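Side-chain contact in cysteine desulfurase (Fervidobacterium islandicum, PDB 6A6E), which probably releases sulfur from cysteine with the help of pyridoxal phosphate, as a SufS-type cysteine desulfurase supplying sulfur for iron-sulfur cluster assembly: residues Tyr335-Asp339 against Ser340-Ser344. Residues are numbered along the deposited sequence; the frame is centred on the assembly and turned at random.
Sequences YGPID and SSHKS
Asp-339 and Ser-341, the first and third residues of a type I beta turn ending at His-342, are joined through Asp-339 OD1 in the loop that links strands 332-334 and 345-350, antiparallel neighbours in the mixed sheet of this class-V aminotransferase family member. It is a clear case of a turn fastened twice, by its backbone and by the side chain that opens it. The backbone closure, His-342 N to Asp-339 O, is rather long at 3.2 Å. Above it, with chi1 of 76° setting CG between its own N and carbonyl carbon, Asp-339 folds its carboxylate over the turn, and Asp-339 OD1 accepts Ser-341 N at 2.9 Å, completing an Asx turn. That amide comes from above the carboxylate plane, whereas Ser-341 OG meets the syn lone pair of Asp-339 OD1 at 2.6 Å. A water donating to both Asp-339 OD2 and Ser-341 OG bridges the same pair, while Ser-341 OG rests on Pro-337 CG (3.4 Å).

With CG anti to the backbone N (chi1 -166°), the His-342 imidazole reaches back alongside the 336-337 backbone, its side chain crossing that of Pro-337 at about a right angle. His-342 ND1 donates to Pro-337 O over 2.7 Å, in the carbonyl plane, and the ring edge at His-342 CE1 comes to Tyr-335 O at 3.4 Å. Because NE2 bonds Leu-345 O, where strand 345-350 begins, the ring links that strand to Pro-337 early in the loop, and two carbonyl partners may favour its doubly protonated form. A leucine here has no N-H for either carbonyl, and the loop would probably be less firmly tied to the next strand. Lys-343 curls back along its own segment until Lys-343 NZ donates to Ser-340 O at 2.6 Å, tilted 26° from the carbonyl plane.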
loop_
_atom_site.group_PDB
_atom_site.type_symbol
_atom_site.label_atom_id
_atom_site.label_comp_id
_atom_site.label_asym_id
_atom_site.label_seq_id
_atom_site.Cartn_x
_atom_site.Cartn_y
_atom_site.Cartn_z
ATOM N N TYR A 335 -14.841 27.197 -13.303
ATOM C CA TYR A 335 -14.413 27.539 -11.934
ATOM C C TYR A 335 -12.915 27.682 -11.846
ATOM O O TYR A 335 -12.170 27.150 -12.667
ATOM C CB TYR A 335 -14.999 26.555 -10.885
ATOM C CG TYR A 335 -16.479 26.312 -11.163
ATOM C CD1 TYR A 335 -17.437 27.225 -10.787
ATOM C CD2 TYR A 335 -16.878 25.230 -11.917
ATOM C CE1 TYR A 335 -18.781 27.066 -11.114
ATOM C CE2 TYR A 335 -18.213 25.023 -12.231
ATOM C CZ TYR A 335 -19.157 25.969 -11.879
ATOM O OH TYR A 335 -20.463 25.733 -12.221
ATOM N N GLY A 336 -12.462 28.413 -10.847
ATOM C CA GLY A 336 -11.036 28.607 -10.629
ATOM C C GLY A 336 -10.534 29.940 -11.201
ATOM O O GLY A 336 -11.299 30.690 -11.756
ATOM N N PRO A 337 -9.241 30.232 -11.037
ATOM C CA PRO A 337 -8.620 31.470 -11.505
ATOM C C PRO A 337 -8.481 31.492 -13.011
ATOM O O PRO A 337 -8.265 30.461 -13.649
ATOM C CB PRO A 337 -7.211 31.416 -10.852
ATOM C CG PRO A 337 -6.941 29.912 -10.781
ATOM C CD PRO A 337 -8.265 29.371 -10.334
ATOM N N ILE A 338 -8.625 32.669 -13.595
ATOM C CA ILE A 338 -8.442 32.817 -15.041
ATOM C C ILE A 338 -7.161 33.608 -15.133
ATOM O O ILE A 338 -7.176 34.816 -15.280
ATOM C CB ILE A 338 -9.610 33.566 -15.748
ATOM C CG1 ILE A 338 -10.971 33.029 -15.321
ATOM C CG2 ILE A 338 -9.439 33.455 -17.265
ATOM C CD1 ILE A 338 -11.237 31.617 -15.853
ATOM N N ASP A 339 -6.059 32.920 -14.948
ATOM C CA ASP A 339 -4.754 33.535 -14.824
ATOM C C ASP A 339 -3.746 32.384 -14.914
ATOM O O ASP A 339 -4.150 31.240 -15.136
ATOM C CB ASP A 339 -4.617 34.411 -13.561
ATOM C CG ASP A 339 -4.435 33.623 -12.277
ATOM O OD1 ASP A 339 -4.122 32.411 -12.286
ATOM O OD2 ASP A 339 -4.597 34.229 -11.218
ATOM N N SER A 340 -2.452 32.661 -14.822
ATOM C CA SER A 340 -1.460 31.637 -15.200
ATOM C C SER A 340 -1.168 30.653 -14.043
ATOM O O SER A 340 -0.437 29.667 -14.237
ATOM C CB SER A 340 -0.158 32.318 -15.600
ATOM O OG SER A 340 0.366 32.943 -14.434
ATOM N N SER A 341 -1.717 30.915 -12.865
ATOM C CA SER A 341 -1.771 29.914 -11.791
ATOM C C SER A 341 -2.666 28.685 -12.139
ATOM O O SER A 341 -2.509 27.615 -11.517
ATOM C CB SER A 341 -2.197 30.514 -10.434
ATOM O OG SER A 341 -3.627 30.682 -10.342
ATOM N N HIS A 342 -3.548 28.807 -13.129
ATOM C CA HIS A 342 -4.510 27.740 -13.432
ATOM C C HIS A 342 -3.841 26.743 -14.340
ATOM O O HIS A 342 -3.465 27.089 -15.444
ATOM C CB HIS A 342 -5.767 28.324 -14.116
ATOM C CG HIS A 342 -6.934 27.382 -14.164
ATOM N ND1 HIS A 342 -8.197 27.759 -13.760
ATOM C CD2 HIS A 342 -7.037 26.090 -14.577
ATOM C CE1 HIS A 342 -9.025 26.731 -13.901
ATOM N NE2 HIS A 342 -8.345 25.709 -14.394
ATOM N N LYS A 343 -3.630 25.514 -13.886
ATOM C CA LYS A 343 -2.984 24.510 -14.734
ATOM C C LYS A 343 -3.666 23.179 -14.643
ATOM O O LYS A 343 -4.442 22.982 -13.758
ATOM C CB LYS A 343 -1.516 24.344 -14.285
ATOM C CG LYS A 343 -0.665 25.608 -14.516
ATOM C CD LYS A 343 -0.108 25.568 -15.923
ATOM C CE LYS A 343 0.612 26.836 -16.405
ATOM N NZ LYS A 343 -0.148 28.112 -16.272
ATOM N N SER A 344 -3.417 22.311 -15.624
ATOM C CA SER A 344 -3.714 20.857 -15.600
ATOM C C SER A 344 -5.145 20.501 -15.912
ATOM O O SER A 344 -5.385 19.457 -16.536
ATOM C CB SER A 344 -3.484 20.207 -14.217
ATOM O OG SER A 344 -2.167 20.201 -13.948
HETATM O O HOH W 1 -4.353 33.079 -8.657
#